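Local coordinates for probable primosomal replication protein n (Ralstonia solanacearum, PDB 4FDB), which probably binds single-stranded DNA and helps restart stalled replication forks by stabilising PriA on DNA and promoting primosome assembly, at residues Asn3-Val8 with Leu87-Ser92; Pro25-Leu30 with Ser60-Ile65. The protein carries 3 engineered substitutions. All coordinates share one frame; numbering follows the deposited sequence.

Contact 1: Asn3-Val8 with Leu87-Ser92; sequences NRLQLV and LVFHIS
Leu5 and Phe89 meet through a CH-pi contact that dominates this buried apolar junction between strands 3-19 and 87-96. The CD2 methyl of Leu5 sits almost exactly over the middle of the Phe89 ring, 3.6 Å from the ring centroid and 5° off the ring normal. All six ring carbons are therefore at much the same distance from it, with Leu5 CD2 to Phe89 CD1 at 3.8 Å, and the two side chains cross at about a right angle. The Phe89 side chain points toward residues 3-8, and with chi1 at 177° its CG stands anti to the backbone N, bringing the ring over Leu5; the backbones stay well apart, 7.9 Å between the CA atoms of Leu5 and Phe89.

Van der Waals contacts fill in around the methyl. Leu5 CB approaches Phe89 CE1 at 3.9 Å, and Leu7, one strand repeat further on, brings its CB to 4.1 Å from Phe89 CE2, meeting the ring obliquely. On the opposite face of the ring Ile91 CG1 lies off toward the rim, so aliphatic groups sandwich the aromatic ring.

Backbone pairing belongs to other strands: Leu5 and Leu7 bond to Gly75 and Cys73 of strand 70-79, while Phe89 bonds to Glu51 and Leu53 of strand 44-55. Residues 3-7 also form an antiparallel ladder with the second subunit, carrying the sheet across the dimer interface.

The contact thus joins the strands mainly through side chains, across the interior of the OB fold to which the family belongs. Dispersion and the weak polarity of a methyl C-H over an aromatic face provide the attraction, no charged group takes part, and aliphatic carbon flanks both ring faces without an inter-segment hydrogen bond setting its orientation.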
loop_
_atom_site.group_PDB
_atom_site.type_symbol
_atom_site.label_atom_id
_atom_site.label_comp_id
_atom_site.label_asym_id
_atom_site.label_seq_id
_atom_site.Cartn_x
_atom_site.Cartn_y
_atom_site.Cartn_z
ATOM N N ASN A 3 -8.577 4.499 -1.345
ATOM C CA ASN A 3 -7.258 3.950 -1.649
ATOM C C ASN A 3 -6.346 4.890 -0.908
ATOM O O ASN A 3 -5.996 5.948 -1.424
ATOM C CB ASN A 3 -7.013 3.983 -3.165
ATOM C CG ASN A 3 -5.535 3.790 -3.558
ATOM O OD1 ASN A 3 -4.671 3.442 -2.744
ATOM N ND2 ASN A 3 -5.246 4.054 -4.826
ATOM N N ARG A 4 -5.990 4.516 0.321
ATOM C CA ARG A 4 -5.216 5.421 1.182
ATOM C C ARG A 4 -4.213 4.647 2.008
ATOM O O ARG A 4 -4.589 3.768 2.779
ATOM C CB ARG A 4 -6.167 6.180 2.116
ATOM C CG ARG A 4 -5.484 7.171 3.055
ATOM C CD ARG A 4 -6.500 8.112 3.692
ATOM N NE ARG A 4 -5.862 9.125 4.528
ATOM C CZ ARG A 4 -5.880 9.124 5.859
ATOM N NH1 ARG A 4 -5.266 10.088 6.534
ATOM N NH2 ARG A 4 -6.518 8.163 6.516
ATOM N N LEU A 5 -2.938 4.989 1.844
ATOM C CA LEU A 5 -1.863 4.373 2.596
ATOM C C LEU A 5 -1.295 5.418 3.552
ATOM O O LEU A 5 -1.026 6.549 3.144
ATOM C CB LEU A 5 -0.750 3.905 1.653
ATOM C CG LEU A 5 0.482 3.324 2.375
ATOM C CD1 LEU A 5 0.091 2.071 3.152
ATOM C CD2 LEU A 5 1.624 3.000 1.416
ATOM N N GLN A 6 -1.149 5.044 4.819
ATOM C CA GLN A 6 -0.432 5.866 5.796
ATOM C C GLN A 6 0.809 5.091 6.172
ATOM O O GLN A 6 0.721 3.925 6.521
ATOM C CB GLN A 6 -1.272 6.058 7.048
ATOM C CG GLN A 6 -2.607 6.741 6.840
ATOM C CD GLN A 6 -3.489 6.598 8.057
ATOM O OE1 GLN A 6 -4.272 5.654 8.165
ATOM N NE2 GLN A 6 -3.351 7.528 8.997
ATOM N N LEU A 7 1.967 5.734 6.112
ATOM C CA LEU A 7 3.199 5.015 6.330
ATOM C C LEU A 7 4.190 5.952 6.993
ATOM O O LEU A 7 4.368 7.077 6.539
ATOM C CB LEU A 7 3.755 4.514 4.996
ATOM C CG LEU A 7 4.870 3.457 5.083
ATOM C CD1 LEU A 7 4.317 2.160 5.661
ATOM C CD2 LEU A 7 5.468 3.193 3.721
ATOM N N VAL A 8 4.792 5.503 8.086
ATOM C CA VAL A 8 5.930 6.217 8.657
ATOM C C VAL A 8 7.175 5.465 8.225
ATOM O O VAL A 8 7.325 4.292 8.545
ATOM C CB VAL A 8 5.859 6.251 10.179
ATOM C CG1 VAL A 8 7.203 6.714 10.766
ATOM C CG2 VAL A 8 4.734 7.166 10.621
ATOM N N LEU A 87 3.872 -1.445 -8.397
ATOM C CA LEU A 87 3.113 -0.350 -7.805
ATOM C C LEU A 87 4.034 0.722 -7.234
ATOM O O LEU A 87 5.181 0.465 -6.903
ATOM C CB LEU A 87 2.200 -0.853 -6.689
ATOM C CG LEU A 87 1.113 -1.861 -7.059
ATOM C CD1 LEU A 87 0.236 -2.086 -5.835
ATOM C CD2 LEU A 87 0.298 -1.361 -8.244
ATOM N N VAL A 88 3.493 1.921 -7.105
ATOM C CA VAL A 88 4.231 3.032 -6.551
ATOM C C VAL A 88 3.336 3.746 -5.547
ATOM O O VAL A 88 2.130 3.868 -5.767
ATOM C CB VAL A 88 4.695 3.988 -7.673
ATOM C CG1 VAL A 88 3.510 4.484 -8.498
ATOM C CG2 VAL A 88 5.475 5.159 -7.101
ATOM N N PHE A 89 3.924 4.195 -4.441
ATOM C CA PHE A 89 3.222 4.969 -3.422
ATOM C C PHE A 89 3.253 6.458 -3.789
ATOM O O PHE A 89 4.295 7.101 -3.690
ATOM C CB PHE A 89 3.909 4.709 -2.073
ATOM C CG PHE A 89 3.347 5.493 -0.896
ATOM C CD1 PHE A 89 2.042 5.966 -0.883
ATOM C CD2 PHE A 89 4.145 5.722 0.220
ATOM C CE1 PHE A 89 1.548 6.672 0.218
ATOM C CE2 PHE A 89 3.670 6.432 1.317
ATOM C CZ PHE A 89 2.364 6.906 1.320
ATOM N N HIS A 90 2.119 7.001 -4.226
ATOM C CA HIS A 90 2.037 8.438 -4.507
ATOM C C HIS A 90 1.795 9.186 -3.208
ATOM O O HIS A 90 0.768 9.008 -2.564
ATOM C CB HIS A 90 0.890 8.747 -5.473
ATOM C CG HIS A 90 1.158 8.354 -6.890
ATOM N ND1 HIS A 90 1.159 9.266 -7.925
ATOM C CD2 HIS A 90 1.389 7.146 -7.455
ATOM C CE1 HIS A 90 1.397 8.640 -9.062
ATOM N NE2 HIS A 90 1.533 7.350 -8.807
ATOM N N ILE A 91 2.732 10.041 -2.816
ATOM C CA ILE A 91 2.604 10.733 -1.552
ATOM C C ILE A 91 1.812 12.007 -1.744
ATOM O O ILE A 91 2.172 12.846 -2.569
ATOM C CB ILE A 91 3.996 11.074 -0.984
ATOM C CG1 ILE A 91 4.777 9.775 -0.757
ATOM C CG2 ILE A 91 3.861 11.859 0.301
ATOM C CD1 ILE A 91 6.283 9.999 -0.552
ATOM N N SER A 92 0.719 12.155 -1.006
ATOM C CA SER A 92 -0.081 13.362 -1.151
ATOM C C SER A 92 0.103 14.299 0.037
ATOM O O SER A 92 -0.261 15.476 -0.022
ATOM C CB SER A 92 -1.559 13.020 -1.346
ATOM O OG SER A 92 -2.074 12.346 -0.218
#

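Contact 2: Pro25-Leu30 with Ser60-Ile65; sequences PIVNCL and SVLDRI
An apolar helix-to-strand contact joins residues 60-65, which include the last part of the short helix 57-62 and a turn, to strand 25-37, with Leu62 set against Val27 and Cys29. CA atoms of Val27 and Leu62 come within 6.8 Å. Val27 CG1 lies 4.0 Å from Leu62 CB, the two side chains crossing obliquely, while the far end of the leucine passes along the strand: its CD1 is 3.8 Å from Val27 O and 4.1 Å from Cys29 SG. The other valine branch, CG2, faces the turn and reaches Asp63 CB at 4.2 Å. With chi1 near 169°, CG1 is anti to the backbone N and CG2 anti to the carbonyl carbon, which lets the two methyls serve different partners. In the OB fold, a helix placed between the third and fourth strands commonly closes one end of the barrel, and the short helix here occupies that place in the sequence; Leu62 also touches Leu94 of strand 87-96. Leu62 to Ile65 form a type I turn, closed by Ile65 N bonding to Leu62 O at 3.1 Å. Asp63 OD1 also makes a long, weak ion pair with Arg14 of strand 3-19.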
loop_
_atom_site.group_PDB
_atom_site.type_symbol
_atom_site.label_atom_id
_atom_site.label_comp_id
_atom_site.label_asym_id
_atom_site.label_seq_id
_atom_site.Cartn_x
_atom_site.Cartn_y
_atom_site.Cartn_z
ATOM N N PRO A 25 6.491 18.629 -11.962
ATOM C CA PRO A 25 7.679 17.930 -11.463
ATOM C C PRO A 25 7.342 16.663 -10.698
ATOM O O PRO A 25 6.355 16.627 -9.970
ATOM C CB PRO A 25 8.317 18.946 -10.509
ATOM C CG PRO A 25 7.209 19.830 -10.074
ATOM C CD PRO A 25 6.195 19.857 -11.205
ATOM N N ILE A 26 8.191 15.652 -10.849
ATOM C CA ILE A 26 8.057 14.396 -10.122
ATOM C C ILE A 26 9.388 14.046 -9.501
ATOM O O ILE A 26 10.408 14.094 -10.179
ATOM C CB ILE A 26 7.779 13.252 -11.091
ATOM C CG1 ILE A 26 6.572 13.568 -11.974
ATOM C CG2 ILE A 26 7.631 11.938 -10.327
ATOM C CD1 ILE A 26 5.274 13.523 -11.249
ATOM N N VAL A 27 9.372 13.680 -8.224
ATOM C CA VAL A 27 10.551 13.101 -7.582
ATOM C C VAL A 27 10.225 11.675 -7.160
ATOM O O VAL A 27 9.361 11.455 -6.317
ATOM C CB VAL A 27 11.035 13.942 -6.372
ATOM C CG1 VAL A 27 12.084 13.183 -5.558
ATOM C CG2 VAL A 27 11.610 15.277 -6.848
ATOM N N ASN A 28 10.896 10.713 -7.787
ATOM C CA ASN A 28 10.813 9.318 -7.383
ATOM C C ASN A 28 11.741 9.056 -6.215
ATOM O O ASN A 28 12.845 9.581 -6.166
ATOM C CB ASN A 28 11.208 8.415 -8.543
ATOM C CG ASN A 28 10.138 8.352 -9.608
ATOM O OD1 ASN A 28 10.132 9.149 -10.540
ATOM N ND2 ASN A 28 9.226 7.398 -9.473
ATOM N N CYS A 29 11.298 8.237 -5.276
ATOM C CA CYS A 29 12.160 7.917 -4.148
ATOM C C CYS A 29 11.912 6.505 -3.658
ATOM O O CYS A 29 11.016 5.810 -4.143
ATOM C CB CYS A 29 11.975 8.936 -3.027
ATOM S SG CYS A 29 10.317 9.032 -2.375
ATOM N N LEU A 30 12.759 6.067 -2.734
ATOM C CA LEU A 30 12.613 4.767 -2.107
ATOM C C LEU A 30 12.472 5.022 -0.619
ATOM O O LEU A 30 13.280 5.765 -0.026
ATOM C CB LEU A 30 13.874 3.932 -2.355
ATOM C CG LEU A 30 13.896 2.501 -1.804
ATOM C CD1 LEU A 30 12.841 1.646 -2.494
ATOM C CD2 LEU A 30 15.275 1.892 -1.979
ATOM N N SER A 60 8.693 19.192 -4.992
ATOM C CA SER A 60 9.547 20.238 -4.427
ATOM C C SER A 60 9.904 19.933 -2.973
ATOM O O SER A 60 11.047 20.132 -2.539
ATOM C CB SER A 60 8.843 21.586 -4.500
ATOM O OG SER A 60 8.601 21.962 -5.847
ATOM N N VAL A 61 8.919 19.456 -2.222
ATOM C CA VAL A 61 9.132 19.121 -0.822
ATOM C C VAL A 61 10.139 17.982 -0.675
ATOM O O VAL A 61 11.071 18.077 0.121
ATOM C CB VAL A 61 7.814 18.738 -0.121
ATOM C CG1 VAL A 61 8.100 18.142 1.266
ATOM C CG2 VAL A 61 6.890 19.953 -0.018
ATOM N N LEU A 62 9.962 16.919 -1.449
ATOM C CA LEU A 62 10.856 15.761 -1.362
ATOM C C LEU A 62 12.261 16.121 -1.801
ATOM O O LEU A 62 13.243 15.609 -1.257
ATOM C CB LEU A 62 10.346 14.608 -2.231
ATOM C CG LEU A 62 9.189 13.777 -1.696
ATOM C CD1 LEU A 62 8.723 12.818 -2.780
ATOM C CD2 LEU A 62 9.634 13.026 -0.449
ATOM N N ASP A 63 12.354 17.030 -2.768
ATOM C CA ASP A 63 13.635 17.419 -3.341
ATOM C C ASP A 63 14.556 18.114 -2.334
ATOM O O ASP A 63 15.753 18.259 -2.584
ATOM C CB ASP A 63 13.413 18.325 -4.559
ATOM C CG ASP A 63 14.640 18.426 -5.449
ATOM O OD1 ASP A 63 15.217 17.375 -5.810
ATOM O OD2 ASP A 63 15.037 19.560 -5.784
ATOM N N ARG A 64 14.002 18.549 -1.206
ATOM C CA ARG A 64 14.788 19.246 -0.191
ATOM C C ARG A 64 14.990 18.424 1.081
ATOM O O ARG A 64 15.571 18.904 2.052
ATOM C CB ARG A 64 14.158 20.596 0.165
ATOM C CG ARG A 64 12.799 20.496 0.835
ATOM C CD ARG A 64 12.569 21.621 1.834
ATOM N NE ARG A 64 11.148 21.835 2.106
ATOM C CZ ARG A 64 10.419 21.101 2.941
ATOM N NH1 ARG A 64 10.968 20.086 3.593
ATOM N NH2 ARG A 64 9.136 21.382 3.121
ATOM N N ILE A 65 14.525 17.186 1.075
ATOM C CA ILE A 65 14.641 16.342 2.265
ATOM C C ILE A 65 15.886 15.449 2.215
ATOM O O ILE A 65 16.137 14.796 1.208
ATOM C CB ILE A 65 13.384 15.480 2.430
ATOM C CG1 ILE A 65 12.182 16.379 2.745
ATOM C CG2 ILE A 65 13.580 14.446 3.531
ATOM C CD1 ILE A 65 10.876 15.639 2.789
#

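Overall arrangement
From the N terminus the chain runs through residues 3-8, which open the loop closed by contact 1, then along the rest of strand 3-19 and into residues 25-30. Strand 44-55 follows, and residues 60-65, starting within helix 57-62, close contact 2. Strand 70-79 comes next, and residues 87-92 close contact 1, so contact 2 is nested wholly inside its loop. Contact 1 ties the first and last strands of the chain, whereas contact 2 ties the second strand to the helix and turn. The contact centres lie about 14 Å apart, and neighbouring strands 3-19 and 25-37 bring both onto the same sheet.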